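Soluble lytic murein transglycosylase (Pseudomonas aeruginosa, PDB 5OHU) probably cleaves the glycan strands of peptidoglycan as a lytic transglycosylase, turning over the bacterial cell wall by exolytic and endolytic action. Local coordinates at residues A[82-86]-A[98-102]; A[182-186]-A[210-215]. One frame throughout, in Å; residues are numbered along the deposited sequence. Where two conformers were deposited one is given.

Both contacts join helices in the N-terminal part of a mainly helical chain. Their centres lie about 41 Å apart and their nearest atoms about 17 Å apart, so they do not touch. They share no helix, and contact 1 closes before contact 2 opens. Contact 1 pairs two nearly antiparallel helices and is partly buried. Contact 2 pairs two nearly parallel helices, with helix 194-201 between them in sequence, and is the more buried. Each is built round a tryptophan, and no hydrogen bond crosses between the segments in either. In contact 1 valine lies on the indole face; in contact 2 a methionine sulfur lies oblique to the indole of Trp182. In both, an arginine outside the interface holds a phosphate ion.

Contact 1: A[82-86]-A[98-102]; sequences VERFL and LKLRW. With PO4 (phosphate ion), chain C.
Residues 82-86 and 98-102 are both alpha-helical, in helices 79-88 and 95-108. The segment axes approach to 11.8 Å and run nearly antiparallel, at 159° between their N-to-C directions (signed crossing angle -159°). Val82 CA lies 8.2 Å from Trp102 CA, and Leu86 CA lies 8.1 Å from Lys99 CA. The pair forms an antiparallel helical hairpin, consistent with the alpha-superhelical region known from Slt70-like enzymes.

The main aromatic contact is CH-pi. Trp102, with chi1 t and chi2 50°, offers a face of its indole to Val82. Val82 CG1 sits 3.6 Å from the centroid of the Trp102 five-membered ring, 18° off the normal.

The other contacts are apolar. Leu86 (chi1 m, chi2 t) places CD1 3.9 Å from Trp102 CE3 and CD2 3.9 Å from Leu98 CD2. Its CD2 is also 3.6 Å from Lys99 CG. The aliphatic stem of Glu83 brings CG 3.8 Å from Trp102 CH2. Phe85 (chi1 t) places CD1 3.6 Å from Leu98 CD2, and its ring also packs on helix 62-72.

Lys99 and Arg84 find polar partners outside the pair. Lys99 NZ bonds to the carbonyl of Tyr118. Arg84 donates from NE to O2 of a phosphate ion, probably from the crystallisation liquor (2.9 Å), and from NH2 to its O1 (a very short 2.4 Å). With no hydrogen bond across the segments, apolar side-chain packing holds this pair together.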
ATOM      1  N   VAL A  82      13.448 -15.648  30.467  1.00 22.91           N
ATOM      2  CA  VAL A  82      12.822 -15.193  29.223  1.00 21.41           C
ATOM      3  C   VAL A  82      11.504 -14.498  29.520  1.00 28.80           C
ATOM      4  O   VAL A  82      11.235 -13.404  29.014  1.00 21.27           O
ATOM      5  CB  VAL A  82      12.611 -16.360  28.243  1.00 22.71           C
ATOM      6  CG1 VAL A  82      11.959 -15.852  26.957  1.00 20.32           C
ATOM      7  CG2 VAL A  82      13.926 -17.047  27.936  1.00 22.56           C
ATOM      8  N   GLU A  83      10.656 -15.134  30.332  1.00 21.32           N
ATOM      9  CA  GLU A  83       9.377 -14.531  30.687  1.00 26.32           C
ATOM     10  C   GLU A  83       9.591 -13.156  31.290  1.00 31.29           C
ATOM     11  O   GLU A  83       8.904 -12.187  30.932  1.00 21.72           O
ATOM     12  CB  GLU A  83       8.634 -15.433  31.664  1.00 21.36           C
ATOM     13  CG  GLU A  83       8.020 -16.648  31.009  1.00 20.81           C
ATOM     14  CD  GLU A  83       7.508 -17.645  32.021  1.00 30.70           C
ATOM     15  OE1 GLU A  83       7.680 -17.394  33.236  1.00 33.69           O
ATOM     16  OE2 GLU A  83       6.935 -18.681  31.604  1.00 36.28           O
ATOM     17  N   ARG A  84      10.582 -13.051  32.171  1.00 22.39           N
ATOM     18  CA  ARG A  84      10.928 -11.768  32.762  1.00 30.18           C
ATOM     19  C   ARG A  84      11.319 -10.749  31.697  1.00 26.58           C
ATOM     20  O   ARG A  84      10.892  -9.592  31.751  1.00 24.39           O
ATOM     21  CB  ARG A  84      12.048 -11.956  33.775  1.00 23.60           C
ATOM     22  CG  ARG A  84      12.615 -10.672  34.315  1.00 24.70           C
ATOM     23  CD  ARG A  84      13.667 -10.991  35.348  1.00 24.90           C
ATOM     24  NE  ARG A  84      14.188  -9.763  35.920  1.00 30.26           N
ATOM     25  CZ  ARG A  84      15.279  -9.152  35.483  1.00 35.53           C
ATOM     26  NH1 ARG A  84      15.938  -9.700  34.478  1.00 31.01           N
ATOM     27  NH2 ARG A  84      15.701  -8.013  36.049  1.00 38.91           N
ATOM     28  N   PHE A  85      12.111 -11.157  30.708  1.00 28.52           N
ATOM     29  CA  PHE A  85      12.496 -10.209  29.671  1.00 22.44           C
ATOM     30  C   PHE A  85      11.296  -9.777  28.832  1.00 27.72           C
ATOM     31  O   PHE A  85      11.147  -8.591  28.509  1.00 23.08           O
ATOM     32  CB  PHE A  85      13.572 -10.809  28.783  1.00 23.93           C
ATOM     33  CG  PHE A  85      14.179  -9.816  27.845  1.00 25.79           C
ATOM     34  CD1 PHE A  85      13.635  -9.605  26.587  1.00 25.58           C
ATOM     35  CD2 PHE A  85      15.274  -9.069  28.236  1.00 28.14           C
ATOM     36  CE1 PHE A  85      14.193  -8.675  25.717  1.00 30.67           C
ATOM     37  CE2 PHE A  85      15.846  -8.150  27.383  1.00 34.63           C
ATOM     38  CZ  PHE A  85      15.306  -7.946  26.120  1.00 34.79           C
ATOM     39  N   LEU A  86      10.438 -10.724  28.450  1.00 21.37           N
ATOM     40  CA  LEU A  86       9.252 -10.352  27.693  1.00 24.70           C
ATOM     41  C   LEU A  86       8.270  -9.560  28.544  1.00 35.55           C
ATOM     42  O   LEU A  86       7.527  -8.722  28.018  1.00 33.77           O
ATOM     43  CB  LEU A  86       8.576 -11.595  27.125  1.00 26.36           C
ATOM     44  CG  LEU A  86       9.441 -12.431  26.186  1.00 27.79           C
ATOM     45  CD1 LEU A  86       8.807 -13.791  26.028  1.00 22.90           C
ATOM     46  CD2 LEU A  86       9.585 -11.746  24.832  1.00 28.03           C
ATOM     47  N   LEU A  98      12.215 -12.539  19.135  1.00 18.45           N
ATOM     48  CA  LEU A  98      12.530 -13.308  20.328  1.00 18.77           C
ATOM     49  C   LEU A  98      11.398 -14.266  20.675  1.00 25.23           C
ATOM     50  O   LEU A  98      11.650 -15.406  21.083  1.00 23.59           O
ATOM     51  CB  LEU A  98      12.832 -12.368  21.499  1.00 19.32           C
ATOM     52  CG  LEU A  98      13.005 -13.007  22.888  1.00 23.34           C
ATOM     53  CD1 LEU A  98      14.049 -14.113  22.875  1.00 26.88           C
ATOM     54  CD2 LEU A  98      13.336 -11.968  23.950  1.00 22.57           C
ATOM     55  N   LYS A  99      10.141 -13.836  20.519  1.00 20.03           N
ATOM     56  CA  LYS A  99       9.048 -14.740  20.873  1.00 17.95           C
ATOM     57  C   LYS A  99       8.954 -15.884  19.883  1.00 22.74           C
ATOM     58  O   LYS A  99       8.703 -17.032  20.272  1.00 19.72           O
ATOM     59  CB  LYS A  99       7.716 -13.996  20.937  1.00 21.86           C
ATOM     60  CG  LYS A  99       7.657 -12.903  22.008  1.00 20.05           C
ATOM     61  CD  LYS A  99       6.219 -12.361  22.164  1.00 24.06           C
ATOM     62  CE  LYS A  99       5.274 -13.425  22.757  1.00 24.99           C
ATOM     63  NZ  LYS A  99       3.917 -12.876  23.152  1.00 29.25           N
ATOM     64  N   LEU A 100       9.153 -15.588  18.596  1.00 17.26           N
ATOM     65  CA  LEU A 100       9.159 -16.637  17.586  1.00 20.83           C
ATOM     66  C   LEU A 100      10.172 -17.721  17.930  1.00 17.11           C
ATOM     67  O   LEU A 100       9.837 -18.914  17.985  1.00 17.21           O
ATOM     68  CB  LEU A 100       9.465 -16.032  16.216  1.00 23.21           C
ATOM     69  CG  LEU A 100       9.681 -17.028  15.088  1.00 21.04           C
ATOM     70  CD1 LEU A 100       8.413 -17.798  14.821  1.00 16.05           C
ATOM     71  CD2 LEU A 100      10.166 -16.297  13.822  1.00 25.58           C
ATOM     72  N   ARG A 101      11.410 -17.313  18.197  1.00 17.48           N
ATOM     73  CA  ARG A 101      12.478 -18.263  18.495  1.00 20.36           C
ATOM     74  C   ARG A 101      12.204 -19.046  19.774  1.00 20.45           C
ATOM     75  O   ARG A 101      12.365 -20.269  19.815  1.00 23.23           O
ATOM     76  CB  ARG A 101      13.790 -17.510  18.620  1.00 23.61           C
ATOM     77  CG  ARG A 101      14.440 -17.307  17.317  1.00 26.41           C
ATOM     78  CD  ARG A 101      15.311 -16.110  17.358  1.00 29.79           C
ATOM     79  NE  ARG A 101      15.712 -15.792  15.997  1.00 36.52           N
ATOM     80  CZ  ARG A 101      16.391 -14.713  15.654  1.00 37.30           C
ATOM     81  NH1 ARG A 101      16.722 -13.838  16.587  1.00 37.55           N
ATOM     82  NH2 ARG A 101      16.702 -14.521  14.381  1.00 44.98           N
ATOM     83  N   TRP A 102      11.795 -18.355  20.831  1.00 18.15           N
ATOM     84  CA  TRP A 102      11.513 -19.041  22.085  1.00 18.36           C
ATOM     85  C   TRP A 102      10.329 -19.998  21.950  1.00 20.37           C
ATOM     86  O   TRP A 102      10.422 -21.168  22.342  1.00 18.01           O
ATOM     87  CB  TRP A 102      11.267 -18.019  23.178  1.00 18.71           C
ATOM     88  CG  TRP A 102      11.175 -18.611  24.506  1.00 26.29           C
ATOM     89  CD1 TRP A 102      12.047 -19.484  25.075  1.00 25.25           C
ATOM     90  CD2 TRP A 102      10.144 -18.382  25.467  1.00 19.11           C
ATOM     91  NE1 TRP A 102      11.614 -19.826  26.332  1.00 27.72           N
ATOM     92  CE2 TRP A 102      10.452 -19.153  26.599  1.00 19.43           C
ATOM     93  CE3 TRP A 102       8.982 -17.604  25.472  1.00 18.98           C
ATOM     94  CZ2 TRP A 102       9.647 -19.165  27.736  1.00 20.83           C
ATOM     95  CZ3 TRP A 102       8.193 -17.608  26.595  1.00 19.19           C
ATOM     96  CH2 TRP A 102       8.528 -18.381  27.715  1.00 22.56           C
TER
HETATM   97  P   PO4 C 702      12.947  -6.941  37.891  1.00 40.44           P
HETATM   98  O1  PO4 C 702      14.045  -6.517  36.957  1.00 59.26           O
HETATM   99  O2  PO4 C 702      12.226  -8.119  37.303  1.00 41.01           O
HETATM  100  O3  PO4 C 702      11.983  -5.798  38.108  1.00 37.76           O
HETATM  101  O4  PO4 C 702      13.577  -7.375  39.182  1.00 35.38           O

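Contact 2: A[182-186]-A[210-215]; sequences WKRLK and QGALMV. With PO4 (phosphate ion), chain B.
Two alpha-helical segments, 182-186 and 210-215, run almost parallel, 14° apart, with axes 10.7 Å apart at closest. Leu185 CA to Gly211 CA and Lys186 CA to Met214 CA are each 7.5 Å. Trp182 is t at chi1 with chi2 -100°. Its CB points sideways, yet the indole reaches across: CZ3 is 3.6 Å from Gly211 N, and CH2 is 3.8 Å from Gln210 CB. Met214 (t, t, m in the conformer given) makes a Met-aromatic contact, its SD 4.7 Å obliquely from the centroid of the Trp182 six-membered ring. Helices 178-190 and 208-219 belong to the alpha-superhelical region expected of Slt enzymes. Leu185 (chi1 t, chi2 29°, between wells) sets CD2 4.0 Å from Gly211 CA. An ideal Gly211 CB would be a tight 3.2 Å from Leu185 CD2, so the missing side chain makes room. Lys186 starts t, t; its CA meets Met214 SD at 3.7 Å, while NZ leads away to Asp239, which also accepts from Trp182 NE1. Arg184 donates hydrogen bonds to a phosphate, probably from crystallisation liquor: NH1 to O3 and NH2 to O2, both 2.8 Å.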
ATOM      1  N   TRP A 182      -8.162 -29.940  -4.081  1.00 23.46           N
ATOM      2  CA  TRP A 182      -8.583 -29.182  -5.252  1.00 17.75           C
ATOM      3  C   TRP A 182      -8.676 -27.686  -4.960  1.00 18.80           C
ATOM      4  O   TRP A 182      -8.141 -26.869  -5.717  1.00 19.35           O
ATOM      5  CB  TRP A 182      -9.919 -29.724  -5.760  1.00 24.03           C
ATOM      6  CG  TRP A 182     -10.417 -29.019  -6.998  1.00 22.15           C
ATOM      7  CD1 TRP A 182     -11.361 -28.040  -7.048  1.00 23.38           C
ATOM      8  CD2 TRP A 182      -9.983 -29.233  -8.348  1.00 16.68           C
ATOM      9  NE1 TRP A 182     -11.552 -27.633  -8.352  1.00 31.14           N
ATOM     10  CE2 TRP A 182     -10.723 -28.352  -9.169  1.00 24.83           C
ATOM     11  CE3 TRP A 182      -9.053 -30.087  -8.943  1.00 18.79           C
ATOM     12  CZ2 TRP A 182     -10.557 -28.303 -10.561  1.00 23.57           C
ATOM     13  CZ3 TRP A 182      -8.885 -30.036 -10.324  1.00 14.81           C
ATOM     14  CH2 TRP A 182      -9.635 -29.153 -11.118  1.00 15.32           C
ATOM     15  N   LYS A 183      -9.348 -27.304  -3.862  1.00 21.19           N
ATOM     16  CA  LYS A 183      -9.418 -25.888  -3.508  1.00 14.90           C
ATOM     17  C   LYS A 183      -8.038 -25.265  -3.426  1.00 23.16           C
ATOM     18  O   LYS A 183      -7.822 -24.142  -3.900  1.00 27.06           O
ATOM     19  CB  LYS A 183     -10.086 -25.672  -2.155  1.00 22.77           C
ATOM     20  CG  LYS A 183     -11.570 -25.495  -2.057  1.00 33.43           C
ATOM     21  CD  LYS A 183     -12.231 -26.795  -1.881  1.00 49.25           C
ATOM     22  CE  LYS A 183     -13.667 -26.614  -1.418  1.00 54.71           C
ATOM     23  NZ  LYS A 183     -14.299 -25.502  -2.203  1.00 60.52           N
ATOM     24  N   ARG A 184      -7.100 -25.946  -2.771  1.00 21.38           N
ATOM     25  CA  ARG A 184      -5.796 -25.328  -2.611  1.00 16.28           C
ATOM     26  C   ARG A 184      -5.072 -25.251  -3.946  1.00 13.00           C
ATOM     27  O   ARG A 184      -4.362 -24.279  -4.225  1.00 19.63           O
ATOM     28  CB  ARG A 184      -4.955 -26.084  -1.580  1.00 13.18           C
ATOM     29  CG  ARG A 184      -3.733 -25.270  -1.172  1.00 19.36           C
ATOM     30  CD  ARG A 184      -2.743 -26.054  -0.351  1.00 17.85           C
ATOM     31  NE  ARG A 184      -1.622 -25.210   0.010  1.00 20.73           N
ATOM     32  CZ  ARG A 184      -0.517 -25.630   0.624  1.00 19.54           C
ATOM     33  NH1 ARG A 184      -0.370 -26.907   0.962  1.00 14.84           N
ATOM     34  NH2 ARG A 184       0.440 -24.765   0.899  1.00 16.75           N
ATOM     35  N   LEU A 185      -5.236 -26.273  -4.781  1.00 19.16           N
ATOM     36  CA  LEU A 185      -4.702 -26.224  -6.137  1.00 16.16           C
ATOM     37  C   LEU A 185      -5.162 -24.961  -6.850  1.00 18.27           C
ATOM     38  O   LEU A 185      -4.355 -24.238  -7.439  1.00 16.98           O
ATOM     39  CB  LEU A 185      -5.135 -27.486  -6.882  1.00 25.82           C
ATOM     40  CG  LEU A 185      -4.877 -27.757  -8.367  1.00 29.81           C
ATOM     41  CD1 LEU A 185      -3.644 -27.101  -8.881  1.00 19.85           C
ATOM     42  CD2 LEU A 185      -4.758 -29.272  -8.537  1.00 29.14           C
ATOM     43  N   LYS A 186      -6.455 -24.658  -6.765  1.00 25.62           N
ATOM     44  CA  LYS A 186      -6.988 -23.467  -7.411  1.00 23.42           C
ATOM     45  C   LYS A 186      -6.306 -22.208  -6.875  1.00 29.25           C
ATOM     46  O   LYS A 186      -5.868 -21.342  -7.651  1.00 19.12           O
ATOM     47  CB  LYS A 186      -8.499 -23.441  -7.196  1.00 19.82           C
ATOM     48  CG  LYS A 186      -9.268 -22.376  -7.940  1.00 32.95           C
ATOM     49  CD  LYS A 186     -10.776 -22.592  -7.766  1.00 40.09           C
ATOM     50  CE  LYS A 186     -11.530 -21.272  -7.677  1.00 48.11           C
ATOM     51  NZ  LYS A 186     -13.007 -21.466  -7.633  1.00 50.11           N
ATOM     52  N   GLN A 210      -7.932 -33.021 -14.738  1.00 24.72           N
ATOM     53  CA  GLN A 210      -8.396 -31.648 -14.654  1.00 20.04           C
ATOM     54  C   GLN A 210      -7.417 -30.774 -13.882  1.00 22.05           C
ATOM     55  O   GLN A 210      -7.291 -29.582 -14.177  1.00 23.40           O
ATOM     56  CB  GLN A 210      -9.779 -31.599 -14.005  1.00 24.80           C
ATOM     57  CG  GLN A 210     -10.875 -32.242 -14.818  1.00 31.03           C
ATOM     58  CD  GLN A 210     -11.129 -33.677 -14.405  1.00 51.24           C
ATOM     59  OE1 GLN A 210     -10.202 -34.411 -14.049  1.00 51.23           O
ATOM     60  NE2 GLN A 210     -12.398 -34.084 -14.433  1.00 63.03           N
ATOM     61  N   GLY A 211      -6.711 -31.349 -12.904  1.00 28.07           N
ATOM     62  CA  GLY A 211      -5.749 -30.574 -12.136  1.00 20.68           C
ATOM     63  C   GLY A 211      -4.573 -30.125 -12.981  1.00 20.75           C
ATOM     64  O   GLY A 211      -4.134 -28.977 -12.905  1.00 23.56           O
ATOM     65  N   ALA A 212      -4.064 -31.020 -13.817  1.00 16.00           N
ATOM     66  CA  ALA A 212      -3.035 -30.627 -14.768  1.00 22.29           C
ATOM     67  C   ALA A 212      -3.574 -29.593 -15.748  1.00 21.62           C
ATOM     68  O   ALA A 212      -2.859 -28.670 -16.160  1.00 19.68           O
ATOM     69  CB  ALA A 212      -2.519 -31.865 -15.508  1.00 23.79           C
ATOM     70  N   LEU A 213      -4.845 -29.730 -16.113  1.00 19.37           N
ATOM     71  CA  LEU A 213      -5.472 -28.775 -17.013  1.00 18.82           C
ATOM     72  C   LEU A 213      -5.581 -27.418 -16.354  1.00 22.39           C
ATOM     73  O   LEU A 213      -5.391 -26.379 -17.005  1.00 26.15           O
ATOM     74  CB  LEU A 213      -6.851 -29.293 -17.415  1.00 22.67           C
ATOM     75  CG  LEU A 213      -7.384 -28.975 -18.798  1.00 24.74           C
ATOM     76  CD1 LEU A 213      -6.271 -29.203 -19.836  1.00 20.71           C
ATOM     77  CD2 LEU A 213      -8.595 -29.883 -19.080  1.00 18.17           C
ATOM     78  N   MET A 214      -5.899 -27.404 -15.060  1.00 16.32           N
ATOM     79  CA  MET A 214      -5.938 -26.139 -14.344  0.58 18.14           C
ATOM     80  C   MET A 214      -4.591 -25.432 -14.423  1.00 18.42           C
ATOM     81  O   MET A 214      -4.531 -24.235 -14.722  1.00 15.28           O
ATOM     82  CB  MET A 214      -6.353 -26.358 -12.893  0.58 23.15           C
ATOM     83  CG  MET A 214      -6.355 -25.076 -12.077  0.58 22.07           C
ATOM     84  SD  MET A 214      -7.362 -25.229 -10.594  0.58 26.93           S
ATOM     85  CE  MET A 214      -9.006 -25.052 -11.283  0.58 29.08           C
ATOM     86  N   VAL A 215      -3.501 -26.163 -14.184  1.00 15.06           N
ATOM     87  CA  VAL A 215      -2.183 -25.530 -14.203  1.00 16.37           C
ATOM     88  C   VAL A 215      -1.869 -24.988 -15.597  1.00 16.16           C
ATOM     89  O   VAL A 215      -1.422 -23.848 -15.750  1.00 20.50           O
ATOM     90  CB  VAL A 215      -1.101 -26.513 -13.708  1.00 16.11           C
ATOM     91  CG1 VAL A 215       0.299 -25.880 -13.838  1.00 15.80           C
ATOM     92  CG2 VAL A 215      -1.384 -26.946 -12.252  1.00 13.54           C
TER
HETATM   93  P   PO4 B 701       3.185 -27.137   2.292  1.00 47.47           P
HETATM   94  O1  PO4 B 701       4.372 -27.612   1.499  1.00 51.20           O
HETATM   95  O2  PO4 B 701       2.903 -25.696   1.959  1.00 34.88           O
HETATM   96  O3  PO4 B 701       1.999 -28.014   1.966  1.00 47.35           O
HETATM   97  O4  PO4 B 701       3.479 -27.246   3.768  1.00 56.00           O